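Local structure of SidF, inhibitor of growth family, member 3 (Legionella pneumophila subsp. pneumophila, 4FYE) at residues 683-688 and 692-697. The protein probably removes a phosphate group from phosphoinositide lipids, as a phosphoinositide phosphatase of Legionella pneumophila. The protein carries 1 engineered substitution. Sequence-based numbering, arbitrary orientation.
Sequences RRTHGK and NVEQLD
E694 reaches from the first turn of helix 692-699 to the loop 683-688 and shares its carboxylate between two successive backbone amides, so that a helix side chain supplies acceptors to a loop without regular structure and probably helps to hold its course. OE1 of E694 accepts from T685 N at 2.9 Å, nearly straight at 165°, while OE2 of E694 takes H686 N at 2.8 Å along a more bent path. Both amides arrive on the syn side, a little out of the carboxylate plane. With CG anti to the backbone N (chi1 175°) and the chain extended beyond it, E694 spans the gap to the loop. The aliphatic part of R684 slides past it in the opposite direction, its CG 3.4 Å from CD of E694. Loop and helix are near neighbours in sequence: the chain leaves helix 678-681, runs through the loop and enters helix 692-699, two of whose side chains, E694 and D697, bond back to the loop that leads into it. One turn after E694, D697 receives NH1 of R684 in a salt bridge, 3.0 Å to OD2. The contact lies in the guanidinium plane but above the carboxylate, and the two planes stand 81° apart. The same OD2 also accepts from A728 N, whereas NH2 of R684 bonds to the carbonyls of F679 and H682, with F679 adding a cation-pi contact to R684. H686 turns its NE2 to the carbonyl of F727, which links the loop to the chain around F727.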
ATOM      1  N   ARG A 683      12.578 -11.454 -17.961  1.00 48.50           N
ATOM      2  CA  ARG A 683      12.556 -10.302 -18.833  1.00 47.64           C
ATOM      3  C   ARG A 683      11.296 -10.366 -19.728  1.00 48.34           C
ATOM      4  O   ARG A 683      11.233 -11.186 -20.655  1.00 48.27           O
ATOM      5  CB  ARG A 683      13.874 -10.253 -19.709  1.00 46.92           C
ATOM      6  CG  ARG A 683      15.203 -10.026 -18.939  1.00 48.29           C
ATOM      7  CD  ARG A 683      15.210  -8.756 -18.030  1.00 46.86           C
ATOM      8  NE  ARG A 683      14.378  -8.823 -16.796  1.00 46.35           N
ATOM      9  CZ  ARG A 683      13.894  -7.727 -16.149  1.00 52.42           C
ATOM     10  NH1 ARG A 683      14.117  -6.476 -16.616  1.00 46.68           N
ATOM     11  NH2 ARG A 683      13.168  -7.836 -15.024  1.00 44.00           N
ATOM     12  N   ARG A 684      10.316  -9.490 -19.492  1.00 45.95           N
ATOM     13  CA  ARG A 684       9.078  -9.557 -20.303  1.00 48.82           C
ATOM     14  C   ARG A 684       9.366  -9.186 -21.734  1.00 49.36           C
ATOM     15  O   ARG A 684      10.203  -8.311 -21.995  1.00 54.73           O
ATOM     16  CB  ARG A 684       7.946  -8.690 -19.722  1.00 49.47           C
ATOM     17  CG  ARG A 684       7.133  -9.401 -18.667  1.00 50.64           C
ATOM     18  CD  ARG A 684       7.218  -8.773 -17.263  1.00 57.08           C
ATOM     19  NE  ARG A 684       8.296  -9.303 -16.446  1.00 53.12           N
ATOM     20  CZ  ARG A 684       8.256  -9.615 -15.135  1.00 50.00           C
ATOM     21  NH1 ARG A 684       7.175  -9.518 -14.394  1.00 45.87           N
ATOM     22  NH2 ARG A 684       9.369 -10.090 -14.564  1.00 47.31           N
ATOM     23  N   THR A 685       8.710  -9.864 -22.674  1.00 54.57           N
ATOM     24  CA  THR A 685       8.989  -9.643 -24.111  1.00 52.87           C
ATOM     25  C   THR A 685       7.810  -9.126 -24.902  1.00 51.41           C
ATOM     26  O   THR A 685       8.033  -8.705 -26.006  1.00 54.72           O
ATOM     27  CB  THR A 685       9.491 -10.912 -24.816  1.00 55.86           C
ATOM     28  OG1 THR A 685       8.522 -11.943 -24.625  1.00 67.04           O
ATOM     29  CG2 THR A 685      10.814 -11.388 -24.221  1.00 55.94           C
ATOM     30  N   HIS A 686       6.578  -9.147 -24.376  1.00 47.34           N
ATOM     31  CA  HIS A 686       5.438  -8.460 -25.047  1.00 53.85           C
ATOM     32  C   HIS A 686       5.048  -9.087 -26.378  1.00 52.25           C
ATOM     33  O   HIS A 686       4.395  -8.459 -27.208  1.00 54.53           O
ATOM     34  CB  HIS A 686       5.718  -6.949 -25.229  1.00 44.31           C
ATOM     35  CG  HIS A 686       6.422  -6.333 -24.044  1.00 51.69           C
ATOM     36  ND1 HIS A 686       7.760  -6.097 -24.022  1.00 51.73           N
ATOM     37  CD2 HIS A 686       5.939  -5.964 -22.785  1.00 51.35           C
ATOM     38  CE1 HIS A 686       8.093  -5.571 -22.829  1.00 46.02           C
ATOM     39  NE2 HIS A 686       6.981  -5.517 -22.069  1.00 44.50           N
ATOM     40  N   GLY A 687       5.447 -10.332 -26.559  1.00 53.86           N
ATOM     41  CA  GLY A 687       5.313 -11.067 -27.817  1.00 56.06           C
ATOM     42  C   GLY A 687       3.949 -11.712 -27.983  1.00 57.44           C
ATOM     43  O   GLY A 687       3.078 -11.589 -27.114  1.00 55.77           O
ATOM     44  N   LYS A 688       3.727 -12.384 -29.102  1.00 60.86           N
ATOM     45  CA  LYS A 688       2.468 -13.084 -29.207  1.00 64.43           C
ATOM     46  C   LYS A 688       2.552 -14.388 -28.408  1.00 70.41           C
ATOM     47  O   LYS A 688       1.541 -14.920 -27.994  1.00 72.91           O
ATOM     48  CB  LYS A 688       2.069 -13.317 -30.640  1.00 63.41           C
ATOM     49  CG  LYS A 688       3.081 -14.016 -31.510  1.00 58.83           C
ATOM     50  CD  LYS A 688       2.543 -13.863 -32.917  1.00 62.27           C
ATOM     51  CE  LYS A 688       2.832 -15.113 -33.720  1.00 64.55           C
ATOM     52  NZ  LYS A 688       2.058 -14.960 -34.978  1.00 66.97           N
ATOM     53  N   ASN A 692       5.057 -18.229 -18.770  1.00 56.59           N
ATOM     54  CA  ASN A 692       4.072 -18.234 -17.698  1.00 55.19           C
ATOM     55  C   ASN A 692       4.134 -17.052 -16.761  1.00 54.24           C
ATOM     56  O   ASN A 692       3.082 -16.493 -16.410  1.00 52.84           O
ATOM     57  CB  ASN A 692       4.209 -19.506 -16.921  1.00 56.97           C
ATOM     58  CG  ASN A 692       3.634 -20.653 -17.674  1.00 61.92           C
ATOM     59  OD1 ASN A 692       3.997 -21.786 -17.445  1.00 67.54           O
ATOM     60  ND2 ASN A 692       2.702 -20.364 -18.562  1.00 59.11           N
ATOM     61  N   VAL A 693       5.344 -16.634 -16.391  1.00 54.03           N
ATOM     62  CA  VAL A 693       5.483 -15.419 -15.570  1.00 57.99           C
ATOM     63  C   VAL A 693       4.833 -14.199 -16.190  1.00 52.38           C
ATOM     64  O   VAL A 693       4.113 -13.470 -15.500  1.00 47.71           O
ATOM     65  CB  VAL A 693       6.927 -15.109 -15.161  1.00 61.54           C
ATOM     66  CG1 VAL A 693       7.258 -15.921 -13.931  1.00 67.44           C
ATOM     67  CG2 VAL A 693       7.867 -15.557 -16.229  1.00 75.56           C
ATOM     68  N   GLU A 694       5.019 -14.035 -17.498  1.00 51.36           N
ATOM     69  CA  GLU A 694       4.549 -12.816 -18.199  1.00 52.49           C
ATOM     70  C   GLU A 694       3.046 -12.869 -18.301  1.00 49.99           C
ATOM     71  O   GLU A 694       2.356 -11.837 -18.244  1.00 47.83           O
ATOM     72  CB  GLU A 694       5.195 -12.664 -19.590  1.00 46.87           C
ATOM     73  CG  GLU A 694       4.668 -11.524 -20.379  1.00 46.86           C
ATOM     74  CD  GLU A 694       5.694 -10.936 -21.330  1.00 49.58           C
ATOM     75  OE1 GLU A 694       6.781 -11.589 -21.471  1.00 48.43           O
ATOM     76  OE2 GLU A 694       5.392  -9.848 -21.935  1.00 38.86           O
ATOM     77  N   GLN A 695       2.554 -14.091 -18.389  1.00 50.37           N
ATOM     78  CA  GLN A 695       1.124 -14.307 -18.469  1.00 59.12           C
ATOM     79  C   GLN A 695       0.478 -13.890 -17.123  1.00 56.45           C
ATOM     80  O   GLN A 695      -0.593 -13.253 -17.100  1.00 59.46           O
ATOM     81  CB  GLN A 695       0.816 -15.773 -18.856  1.00 55.43           C
ATOM     82  CG  GLN A 695      -0.646 -15.932 -19.233  1.00 70.26           C
ATOM     83  CD  GLN A 695      -1.234 -17.348 -19.076  1.00 78.42           C
ATOM     84  OE1 GLN A 695      -2.425 -17.477 -18.737  1.00 77.21           O
ATOM     85  NE2 GLN A 695      -0.422 -18.411 -19.335  1.00 74.14           N
ATOM     86  N   LEU A 696       1.136 -14.236 -16.014  1.00 50.21           N
ATOM     87  CA  LEU A 696       0.672 -13.749 -14.714  1.00 47.73           C
ATOM     88  C   LEU A 696       0.777 -12.239 -14.698  1.00 42.70           C
ATOM     89  O   LEU A 696      -0.142 -11.534 -14.265  1.00 43.31           O
ATOM     90  CB  LEU A 696       1.524 -14.318 -13.578  1.00 44.90           C
ATOM     91  CG  LEU A 696       0.863 -14.616 -12.216  1.00 49.02           C
ATOM     92  CD1 LEU A 696       1.842 -14.625 -11.058  1.00 45.51           C
ATOM     93  CD2 LEU A 696      -0.367 -13.831 -11.813  1.00 43.44           C
ATOM     94  N   ASP A 697       1.918 -11.722 -15.139  1.00 38.98           N
ATOM     95  CA  ASP A 697       2.138 -10.311 -15.001  1.00 40.97           C
ATOM     96  C   ASP A 697       0.977  -9.583 -15.740  1.00 43.08           C
ATOM     97  O   ASP A 697       0.534  -8.576 -15.293  1.00 40.52           O
ATOM     98  CB  ASP A 697       3.548  -9.937 -15.519  1.00 48.16           C
ATOM     99  CG  ASP A 697       4.074  -8.598 -14.949  1.00 57.85           C
ATOM    100  OD1 ASP A 697       3.682  -8.190 -13.815  1.00 60.64           O
ATOM    101  OD2 ASP A 697       4.924  -7.965 -15.623  1.00 60.28           O
TER